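HI1317 (Haemophilus influenzae, PDB 1JOV) probably interconverts the alpha and beta anomers of D-glucose 6-phosphate. Local coordinates at residues W96-Y101 with V108-E113; R211-H216 with V264-K269; L225-H230 with Q242-L247. All coordinates share one frame; numbering follows the deposited sequence.

Interaction 1 (W96-Y101 with V108-E113)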
loop_
_atom_site.group_PDB
_atom_site.type_symbol
_atom_site.label_atom_id
_atom_site.label_comp_id
_atom_site.label_asym_id
_atom_site.label_seq_id
_atom_site.Cartn_x
_atom_site.Cartn_y
_atom_site.Cartn_z
ATOM N N TRP A 96 2.488 15.243 0.718
ATOM C CA TRP A 96 3.955 15.079 0.822
ATOM C C TRP A 96 4.660 15.787 -0.361
ATOM O O TRP A 96 4.013 16.038 -1.411
ATOM C CB TRP A 96 4.269 13.600 0.797
ATOM C CG TRP A 96 3.694 12.790 1.932
ATOM C CD1 TRP A 96 2.356 12.698 2.411
ATOM C CD2 TRP A 96 4.439 11.799 2.682
ATOM N NE1 TRP A 96 2.313 11.787 3.432
ATOM C CE2 TRP A 96 3.582 11.235 3.611
ATOM C CE3 TRP A 96 5.781 11.424 2.686
ATOM C CZ2 TRP A 96 3.953 10.196 4.456
ATOM C CZ3 TRP A 96 6.220 10.399 3.569
ATOM C CH2 TRP A 96 5.300 9.829 4.502
ATOM N N GLN A 97 5.971 15.956 -0.257
ATOM C CA GLN A 97 6.739 16.532 -1.339
ATOM C C GLN A 97 7.658 15.476 -1.955
ATOM O O GLN A 97 8.157 14.610 -1.282
ATOM C CB GLN A 97 7.596 17.672 -0.817
ATOM C CG GLN A 97 6.776 18.968 -0.523
ATOM C CD GLN A 97 5.873 18.799 0.670
ATOM O OE1 GLN A 97 4.638 19.148 0.620
ATOM N NE2 GLN A 97 6.414 18.279 1.763
ATOM N N LEU A 98 7.882 15.583 -3.278
ATOM C CA LEU A 98 8.853 14.710 -3.973
ATOM C C LEU A 98 10.217 15.377 -3.727
ATOM O O LEU A 98 10.480 16.515 -4.203
ATOM C CB LEU A 98 8.545 14.716 -5.447
ATOM C CG LEU A 98 9.566 13.958 -6.309
ATOM C CD1 LEU A 98 9.481 12.448 -6.126
ATOM C CD2 LEU A 98 9.306 14.308 -7.798
ATOM N N SER A 99 11.061 14.754 -2.907
ATOM C CA SER A 99 12.323 15.381 -2.542
ATOM C C SER A 99 13.490 14.876 -3.374
ATOM O O SER A 99 14.566 15.459 -3.400
ATOM C CB SER A 99 12.541 15.071 -1.064
ATOM O OG SER A 99 12.371 13.732 -0.825
ATOM N N HIS A 100 13.297 13.764 -4.020
ATOM C CA HIS A 100 14.328 13.239 -4.895
ATOM C C HIS A 100 13.855 12.262 -5.917
ATOM O O HIS A 100 12.982 11.437 -5.702
ATOM C CB HIS A 100 15.344 12.582 -3.982
ATOM C CG HIS A 100 16.296 11.671 -4.664
ATOM N ND1 HIS A 100 17.355 12.148 -5.400
ATOM C CD2 HIS A 100 16.409 10.312 -4.668
ATOM C CE1 HIS A 100 18.078 11.130 -5.836
ATOM N NE2 HIS A 100 17.547 10.005 -5.376
ATOM N N TYR A 101 14.382 12.357 -7.140
ATOM C CA TYR A 101 14.069 11.331 -8.154
ATOM C C TYR A 101 15.395 10.996 -8.897
ATOM O O TYR A 101 16.184 11.899 -9.175
ATOM C CB TYR A 101 12.944 11.791 -9.085
ATOM C CG TYR A 101 13.151 13.115 -9.779
ATOM C CD1 TYR A 101 12.814 14.312 -9.199
ATOM C CD2 TYR A 101 13.716 13.123 -11.062
ATOM C CE1 TYR A 101 13.003 15.534 -9.929
ATOM C CE2 TYR A 101 13.901 14.278 -11.760
ATOM C CZ TYR A 101 13.543 15.444 -11.242
ATOM O OH TYR A 101 13.806 16.564 -11.992
ATOM N N VAL A 108 14.476 2.991 -11.037
ATOM C CA VAL A 108 14.005 4.325 -10.745
ATOM C C VAL A 108 13.788 4.473 -9.266
ATOM O O VAL A 108 13.134 3.641 -8.645
ATOM C CB VAL A 108 12.717 4.628 -11.496
ATOM C CG1 VAL A 108 12.196 6.016 -11.177
ATOM C CG2 VAL A 108 12.953 4.501 -13.000
ATOM N N ARG A 109 14.332 5.548 -8.726
ATOM C CA ARG A 109 14.137 5.776 -7.267
ATOM C C ARG A 109 13.424 7.087 -7.026
ATOM O O ARG A 109 13.897 8.092 -7.483
ATOM C CB ARG A 109 15.486 5.818 -6.537
ATOM C CG ARG A 109 15.287 5.930 -4.970
ATOM C CD ARG A 109 16.682 5.936 -4.171
ATOM N NE ARG A 109 16.430 6.049 -2.703
ATOM C CZ ARG A 109 16.394 5.039 -1.836
ATOM N NH1 ARG A 109 16.717 3.794 -2.235
ATOM N NH2 ARG A 109 16.114 5.300 -0.543
ATOM N N LEU A 110 12.267 7.099 -6.289
ATOM C CA LEU A 110 11.584 8.358 -5.928
ATOM C C LEU A 110 11.577 8.419 -4.399
ATOM O O LEU A 110 11.397 7.343 -3.746
ATOM C CB LEU A 110 10.105 8.210 -6.334
ATOM C CG LEU A 110 9.901 7.998 -7.863
ATOM C CD1 LEU A 110 8.317 8.003 -8.057
ATOM C CD2 LEU A 110 10.621 9.021 -8.724
ATOM N N GLU A 111 11.765 9.617 -3.859
ATOM C CA GLU A 111 11.729 9.812 -2.375
ATOM C C GLU A 111 10.727 10.897 -2.118
ATOM O O GLU A 111 10.683 11.869 -2.846
ATOM C CB GLU A 111 13.083 10.235 -1.736
ATOM C CG GLU A 111 14.074 9.081 -1.986
ATOM C CD GLU A 111 15.432 9.342 -1.330
ATOM O OE1 GLU A 111 15.560 10.339 -0.568
ATOM O OE2 GLU A 111 16.376 8.553 -1.588
ATOM N N PHE A 112 9.926 10.705 -1.103
ATOM C CA PHE A 112 8.892 11.640 -0.674
ATOM C C PHE A 112 9.141 12.002 0.754
ATOM O O PHE A 112 9.617 11.181 1.528
ATOM C CB PHE A 112 7.519 10.964 -0.827
ATOM C CG PHE A 112 7.254 10.599 -2.259
ATOM C CD1 PHE A 112 6.718 11.535 -3.110
ATOM C CD2 PHE A 112 7.575 9.326 -2.750
ATOM C CE1 PHE A 112 6.461 11.215 -4.413
ATOM C CE2 PHE A 112 7.314 9.009 -4.078
ATOM C CZ PHE A 112 6.760 9.951 -4.902
ATOM N N GLU A 113 8.822 13.234 1.161
ATOM C CA GLU A 113 8.968 13.575 2.582
ATOM C C GLU A 113 7.666 14.265 3.100
ATOM O O GLU A 113 6.968 14.916 2.298
ATOM C CB GLU A 113 10.136 14.528 2.789
ATOM C CG GLU A 113 11.488 13.790 2.488
ATOM C CD GLU A 113 12.648 14.739 2.404
ATOM O OE1 GLU A 113 12.456 15.807 1.775
ATOM O OE2 GLU A 113 13.686 14.459 3.008
#
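A classic beta bulge interrupts the antiparallel hairpin of strands 97-104 and 107-115, with Ser-99 and His-100 both facing Glu-111. Glu-111 O takes the Ser-99 N-H at 2.9 Å, with the donor tilted from the carbonyl plane. The same oxygen takes weak bonds from His-100 N and Ser-99 OG. One firm and two weak donors thus converge on it. Glu-111 N returns a bond to His-100 O. Beyond the bulge, Gln-97 and Glu-113 exchange two backbone bonds in regular pairing.

Leu-98, Tyr-101, Leu-110 and Phe-112 share one face of the sheet. In Leu-98, chi2 of 71° turns CD1 toward the Phe-112 ring. Leu-98 CD1 meets Phe-112 CE1 at 3.7 Å, the two side chains crossing obliquely. Leu-110 CD2 touches Tyr-101 CB at 3.6 Å. Leu-24 of strand 21-28 covers both Leu-98 and Phe-112. Before the strand, Trp-96 lays CE3 3.9 Å from Phe-112 CB, while its NE1 binds Ala-91 O.

The other face is polar. The His-100 ring and the Glu-111 carboxylate are turned 62° apart, with CD2 of His-100 3.5 Å from OE2 of Glu-111. That OE2 is held by a salt bridge through its anti lone pair, 2.7 Å from Arg-109 NE.

Interaction 2 (R211-H216 with V264-K269)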
loop_
_atom_site.group_PDB
_atom_site.type_symbol
_atom_site.label_atom_id
_atom_site.label_comp_id
_atom_site.label_asym_id
_atom_site.label_seq_id
_atom_site.Cartn_x
_atom_site.Cartn_y
_atom_site.Cartn_z
ATOM N N ARG A 211 -1.073 -15.601 -11.887
ATOM C CA ARG A 211 0.224 -15.079 -11.499
ATOM C C ARG A 211 0.391 -15.219 -10.001
ATOM O O ARG A 211 -0.570 -15.516 -9.283
ATOM C CB ARG A 211 0.360 -13.614 -11.844
ATOM C CG ARG A 211 -0.542 -12.661 -11.059
ATOM C CD ARG A 211 -0.742 -11.303 -11.769
ATOM N NE ARG A 211 -1.436 -10.284 -10.966
ATOM C CZ ARG A 211 -1.406 -8.968 -11.210
ATOM N NH1 ARG A 211 -0.717 -8.511 -12.256
ATOM N NH2 ARG A 211 -2.067 -8.121 -10.423
ATOM N N THR A 212 1.605 -14.999 -9.497
ATOM C CA THR A 212 1.824 -14.962 -8.079
ATOM C C THR A 212 2.458 -13.638 -7.692
ATOM O O THR A 212 3.480 -13.287 -8.271
ATOM C CB THR A 212 2.851 -16.016 -7.722
ATOM O OG1 THR A 212 2.202 -17.275 -7.869
ATOM C CG2 THR A 212 3.162 -16.010 -6.231
ATOM N N ILE A 213 1.863 -12.984 -6.725
ATOM C CA ILE A 213 2.442 -11.759 -6.196
ATOM C C ILE A 213 3.286 -12.165 -5.008
ATOM O O ILE A 213 2.748 -12.566 -3.964
ATOM C CB ILE A 213 1.340 -10.759 -5.797
ATOM C CG1 ILE A 213 0.488 -10.340 -6.990
ATOM C CG2 ILE A 213 1.937 -9.537 -5.119
ATOM C CD1 ILE A 213 -0.462 -9.201 -6.702
ATOM N N ALA A 214 4.604 -12.052 -5.144
ATOM C CA ALA A 214 5.475 -12.474 -4.019
ATOM C C ALA A 214 5.847 -11.265 -3.142
ATOM O O ALA A 214 6.151 -10.218 -3.711
ATOM C CB ALA A 214 6.704 -13.086 -4.552
ATOM N N LEU A 215 5.871 -11.430 -1.813
ATOM C CA LEU A 215 6.151 -10.276 -0.912
ATOM C C LEU A 215 7.308 -10.568 0.004
ATOM O O LEU A 215 7.295 -11.597 0.708
ATOM C CB LEU A 215 4.943 -9.879 -0.059
ATOM C CG LEU A 215 3.726 -9.593 -0.881
ATOM C CD1 LEU A 215 2.535 -9.387 -0.123
ATOM C CD2 LEU A 215 4.053 -8.478 -1.934
ATOM N N HIS A 216 8.318 -9.687 -0.011
ATOM C CA HIS A 216 9.441 -9.789 0.942
ATOM C C HIS A 216 9.380 -8.570 1.873
ATOM O O HIS A 216 9.782 -7.471 1.442
ATOM C CB HIS A 216 10.763 -9.840 0.201
ATOM C CG HIS A 216 11.899 -10.378 1.017
ATOM N ND1 HIS A 216 13.057 -10.871 0.448
ATOM C CD2 HIS A 216 12.054 -10.513 2.359
ATOM C CE1 HIS A 216 13.877 -11.278 1.403
ATOM N NE2 HIS A 216 13.295 -11.073 2.572
ATOM N N VAL A 264 8.423 -3.106 2.227
ATOM C CA VAL A 264 7.957 -4.286 1.496
ATOM C C VAL A 264 8.520 -4.250 0.086
ATOM O O VAL A 264 8.634 -3.197 -0.561
ATOM C CB VAL A 264 6.415 -4.403 1.472
ATOM C CG1 VAL A 264 5.805 -3.249 0.698
ATOM C CG2 VAL A 264 5.983 -5.751 0.894
ATOM N N GLU A 265 8.862 -5.413 -0.336
ATOM C CA GLU A 265 9.331 -5.609 -1.697
ATOM C C GLU A 265 8.303 -6.505 -2.408
ATOM O O GLU A 265 8.043 -7.639 -2.003
ATOM C CB GLU A 265 10.726 -6.317 -1.723
ATOM C CG GLU A 265 11.285 -6.503 -3.110
ATOM C CD GLU A 265 12.580 -7.377 -3.155
ATOM O OE1 GLU A 265 13.672 -6.812 -2.924
ATOM O OE2 GLU A 265 12.471 -8.603 -3.439
ATOM N N ILE A 266 7.677 -5.956 -3.440
ATOM C CA ILE A 266 6.639 -6.591 -4.277
ATOM C C ILE A 266 7.176 -7.063 -5.638
ATOM O O ILE A 266 7.916 -6.338 -6.316
ATOM C CB ILE A 266 5.461 -5.597 -4.495
ATOM C CG1 ILE A 266 5.207 -4.776 -3.225
ATOM C CG2 ILE A 266 4.206 -6.354 -4.902
ATOM C CD1 ILE A 266 3.866 -4.080 -3.208
ATOM N N SER A 267 6.789 -8.281 -6.043
ATOM C CA SER A 267 7.268 -8.797 -7.328
ATOM C C SER A 267 6.234 -9.804 -7.825
ATOM O O SER A 267 5.337 -10.242 -7.058
ATOM C CB SER A 267 8.607 -9.507 -7.102
ATOM O OG SER A 267 8.317 -10.563 -6.234
ATOM N N LEU A 268 6.289 -10.042 -9.126
ATOM C CA LEU A 268 5.405 -11.055 -9.747
ATOM C C LEU A 268 6.199 -12.276 -10.172
ATOM O O LEU A 268 7.328 -12.145 -10.623
ATOM C CB LEU A 268 4.775 -10.565 -11.019
ATOM C CG LEU A 268 3.724 -9.503 -10.830
ATOM C CD1 LEU A 268 3.235 -9.041 -12.193
ATOM C CD2 LEU A 268 2.628 -10.061 -10.014
ATOM N N LYS A 269 5.566 -13.437 -10.065
ATOM C CA LYS A 269 6.108 -14.693 -10.599
ATOM C C LYS A 269 4.927 -15.600 -10.931
ATOM O O LYS A 269 3.799 -15.127 -11.165
ATOM C CB LYS A 269 7.067 -15.363 -9.613
ATOM C CG LYS A 269 6.442 -15.794 -8.283
ATOM C CD LYS A 269 7.546 -16.221 -7.302
ATOM C CE LYS A 269 7.003 -17.025 -6.125
ATOM N NZ LYS A 269 8.100 -17.846 -5.484
#
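Six backbone hydrogen bonds join residues 211-216 to residues 264-269. They fall in three reciprocal pairs: Thr-212 with Lys-269, Ala-214 with Ser-267, and His-216 with Glu-265. The shortest runs from Ala-214 N to Ser-267 O, at 2.7 Å. At the last modelled residue, Thr-212 N reaches Lys-269 O at 2.8 Å from above the carbonyl plane.

Apolar packing fills the face of Ile-213, Leu-215, Ile-266 and Leu-268. These side chains lie side by side and point the same way. Ile-266 CG2 is shared: it lies 3.7 Å from Leu-215 CD2 and 3.9 Å from Ile-213 CG2. Leu-268 CD2 meets Ile-213 CG1 at 3.7 Å. Phe-153 of strand 145-154 packs on Ile-213, Leu-215 and Ile-266.

Polar side chains mark the margins. Leu-268 CD2 lies over one face of the Arg-211 guanidinium, whose NH1 and NH2 bind carbonyls of Gln-52, Asp-53 and Asn-154. On the other face, Lys-269 CG lies between the backbone N and the carbonyl carbon (chi1 63°), beside Thr-212 CB at 3.6 Å. Mid-face, Ser-267 OG sits 3.4 Å from Ala-214 CB.

The arrangement is regular antiparallel pairing with one apolar face turned to a second sheet, as in the beta-supersandwich of the galactose mutarotase-like fold.

Interaction 3 (L225-H230 with Q242-L247)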
loop_
_atom_site.group_PDB
_atom_site.type_symbol
_atom_site.label_atom_id
_atom_site.label_comp_id
_atom_site.label_asym_id
_atom_site.label_seq_id
_atom_site.Cartn_x
_atom_site.Cartn_y
_atom_site.Cartn_z
ATOM N N LEU A 225 -4.368 -9.175 7.158
ATOM C CA LEU A 225 -4.951 -9.705 5.929
ATOM C C LEU A 225 -6.369 -9.231 5.972
ATOM O O LEU A 225 -7.042 -9.458 6.980
ATOM C CB LEU A 225 -4.900 -11.222 5.946
ATOM C CG LEU A 225 -5.448 -11.925 4.701
ATOM C CD1 LEU A 225 -4.622 -11.631 3.465
ATOM C CD2 LEU A 225 -5.431 -13.455 5.016
ATOM N N TRP A 226 -6.833 -8.547 4.901
ATOM C CA TRP A 226 -8.163 -7.906 4.936
ATOM C C TRP A 226 -8.914 -7.889 3.593
ATOM O O TRP A 226 -8.360 -7.523 2.586
ATOM C CB TRP A 226 -8.078 -6.453 5.335
ATOM C CG TRP A 226 -9.377 -5.710 5.322
ATOM C CD1 TRP A 226 -10.526 -5.998 6.044
ATOM C CD2 TRP A 226 -9.729 -4.612 4.453
ATOM N NE1 TRP A 226 -11.515 -5.100 5.739
ATOM C CE2 TRP A 226 -11.042 -4.218 4.784
ATOM C CE3 TRP A 226 -9.014 -3.848 3.495
ATOM C CZ2 TRP A 226 -11.684 -3.182 4.128
ATOM C CZ3 TRP A 226 -9.660 -2.804 2.839
ATOM C CH2 TRP A 226 -10.961 -2.447 3.175
ATOM N N ASN A 227 -10.211 -8.262 3.616
ATOM C CA ASN A 227 -11.130 -8.201 2.453
ATOM C C ASN A 227 -12.500 -7.953 3.063
ATOM O O ASN A 227 -12.922 -8.705 3.932
ATOM C CB ASN A 227 -11.058 -9.472 1.569
ATOM C CG ASN A 227 -11.934 -9.345 0.285
ATOM O OD1 ASN A 227 -13.178 -9.244 0.396
ATOM N ND2 ASN A 227 -11.297 -9.223 -0.891
ATOM N N PRO A 228 -13.134 -6.851 2.725
ATOM C CA PRO A 228 -14.362 -6.441 3.388
ATOM C C PRO A 228 -15.557 -7.337 2.957
ATOM O O PRO A 228 -16.626 -7.304 3.587
ATOM C CB PRO A 228 -14.572 -5.009 2.871
ATOM C CG PRO A 228 -13.910 -4.985 1.531
ATOM C CD PRO A 228 -12.761 -5.919 1.653
ATOM N N TRP A 229 -15.376 -8.043 1.870
ATOM C CA TRP A 229 -16.365 -8.997 1.378
ATOM C C TRP A 229 -17.693 -8.233 1.172
ATOM O O TRP A 229 -17.773 -7.352 0.314
ATOM C CB TRP A 229 -16.425 -10.226 2.320
ATOM C CG TRP A 229 -17.180 -11.401 1.764
ATOM C CD1 TRP A 229 -18.493 -11.696 2.012
ATOM C CD2 TRP A 229 -16.695 -12.417 0.873
ATOM N NE1 TRP A 229 -18.869 -12.827 1.331
ATOM C CE2 TRP A 229 -17.775 -13.315 0.655
ATOM C CE3 TRP A 229 -15.451 -12.681 0.252
ATOM C CZ2 TRP A 229 -17.691 -14.372 -0.198
ATOM C CZ3 TRP A 229 -15.354 -13.799 -0.568
ATOM C CH2 TRP A 229 -16.482 -14.619 -0.789
ATOM N N HIS A 230 -18.742 -8.528 1.962
ATOM C CA HIS A 230 -20.024 -7.827 1.714
ATOM C C HIS A 230 -20.306 -6.519 2.451
ATOM O O HIS A 230 -21.325 -5.876 2.212
ATOM C CB HIS A 230 -21.207 -8.768 1.898
ATOM C CG HIS A 230 -21.427 -9.664 0.727
ATOM N ND1 HIS A 230 -22.516 -10.497 0.631
ATOM C CD2 HIS A 230 -20.742 -9.798 -0.429
ATOM C CE1 HIS A 230 -22.466 -11.144 -0.518
ATOM N NE2 HIS A 230 -21.398 -10.738 -1.179
ATOM N N GLN A 242 -14.255 -8.060 -4.954
ATOM C CA GLN A 242 -13.932 -9.237 -5.730
ATOM C C GLN A 242 -12.619 -9.147 -6.428
ATOM O O GLN A 242 -12.058 -10.174 -6.839
ATOM C CB GLN A 242 -15.012 -9.434 -6.825
ATOM C CG GLN A 242 -16.379 -9.636 -6.269
ATOM C CD GLN A 242 -17.350 -10.108 -7.328
ATOM O OE1 GLN A 242 -17.763 -11.265 -7.317
ATOM N NE2 GLN A 242 -17.739 -9.207 -8.232
ATOM N N LYS A 243 -12.084 -7.922 -6.548
ATOM C CA LYS A 243 -10.885 -7.741 -7.362
ATOM C C LYS A 243 -9.708 -7.248 -6.528
ATOM O O LYS A 243 -8.668 -6.862 -7.093
ATOM C CB LYS A 243 -11.159 -6.753 -8.527
ATOM C CG LYS A 243 -12.262 -7.197 -9.513
ATOM C CD LYS A 243 -11.823 -8.163 -10.582
ATOM C CE LYS A 243 -12.933 -8.270 -11.633
ATOM N NZ LYS A 243 -14.319 -8.431 -11.044
ATOM N N MET A 244 -9.820 -7.346 -5.212
ATOM C CA MET A 244 -8.758 -6.806 -4.330
ATOM C C MET A 244 -8.550 -7.726 -3.124
ATOM O O MET A 244 -9.378 -8.581 -2.775
ATOM C CB MET A 244 -9.115 -5.419 -3.847
ATOM C CG MET A 244 -10.420 -5.335 -3.137
ATOM S SD MET A 244 -10.404 -5.813 -1.441
ATOM C CE MET A 244 -9.963 -4.275 -0.850
ATOM N N LEU A 245 -7.369 -7.601 -2.548
ATOM C CA LEU A 245 -7.063 -8.204 -1.279
ATOM C C LEU A 245 -5.927 -7.372 -0.658
ATOM O O LEU A 245 -4.905 -7.113 -1.309
ATOM C CB LEU A 245 -6.620 -9.629 -1.450
ATOM C CG LEU A 245 -6.202 -10.414 -0.214
ATOM C CD1 LEU A 245 -7.387 -10.356 0.760
ATOM C CD2 LEU A 245 -5.843 -11.867 -0.583
ATOM N N CYS A 246 -6.113 -7.033 0.602
ATOM C CA CYS A 246 -5.016 -6.360 1.343
ATOM C C CYS A 246 -4.169 -7.313 2.180
ATOM O O CYS A 246 -4.699 -8.084 2.985
ATOM C CB CYS A 246 -5.611 -5.301 2.239
ATOM S SG CYS A 246 -6.240 -3.865 1.322
ATOM N N LEU A 247 -2.844 -7.226 2.004
ATOM C CA LEU A 247 -1.846 -7.956 2.797
ATOM C C LEU A 247 -0.905 -6.818 3.263
ATOM O O LEU A 247 0.003 -6.421 2.525
ATOM C CB LEU A 247 -1.132 -9.063 2.041
ATOM C CG LEU A 247 -0.637 -10.131 3.013
ATOM C CD1 LEU A 247 -0.229 -11.398 2.281
ATOM C CD2 LEU A 247 0.530 -9.613 3.849
#
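Trp-226 and Cys-246 form the tight part of this contact, where strands 222-227 and 244-251 run antiparallel. Their backbones exchange two hydrogen bonds, one of them 2.9 Å from Trp-226 N to Cys-246 O. Trp-226 CG is anti to the backbone N (chi1 177°). The sulfur of Cys-246 meets the edge of the indole, with SG 3.5 Å from Trp-226 CE3. Met-244 bends at chi2 and chi3. Its CE lies 4.0 Å from Trp-226 CZ3, and its SD is 3.9 Å from Pro-228 CD. That same CD rests over one face of the indole, toward the rim.

On the reverse face Leu-225 CD1 crosses to Leu-245 CD1 at 4.1 Å. Val-161 and Val-163 of strand 161-164 back Leu-245.

The strand pairing ends after Asn-227, though Pro-228 keeps its touch on Met-244. Asn-227 ND2 lies 2.8 Å from Met-244 O and is hydrogen-bonded to Tyr-241 O. Asn-227 OD1 accepts from Trp-229 N in an Asx turn, at 2.9 Å. The turn holds the OD1 side of the amide. His-230 and Lys-243 lie on the exposed side.

Cys-246 touches His-150, and the Trp-226 side chain is about 4 Å from that of Glu-248. His-150 and Glu-248 are predicted active-site residues. The sulfur and the indole edge give them a largely apolar but polarisable neighbour, consistent with a wall of the pocket.

Interaction 1 comes first along the chain. Interaction 3 then falls within the span between the two segments of interaction 2. Interactions 1 and 2 share one antiparallel sheet: 1 is the hairpin at its edge, and 2 lies further in, with centres about 23 Å apart. Interaction 3 belongs to another sheet, which carries the predicted active-site residues His-150 and Glu-248. Its centre is about 17 Å from that of interaction 2, and Leu-215 CD1 meets Leu-247 CD1 at 4.2 Å. This packing joins the two sheets. Interactions 1 and 3 have centres about 29 Å apart, on opposite sides of the chain's centre, and interaction 1 lies away from the predicted site.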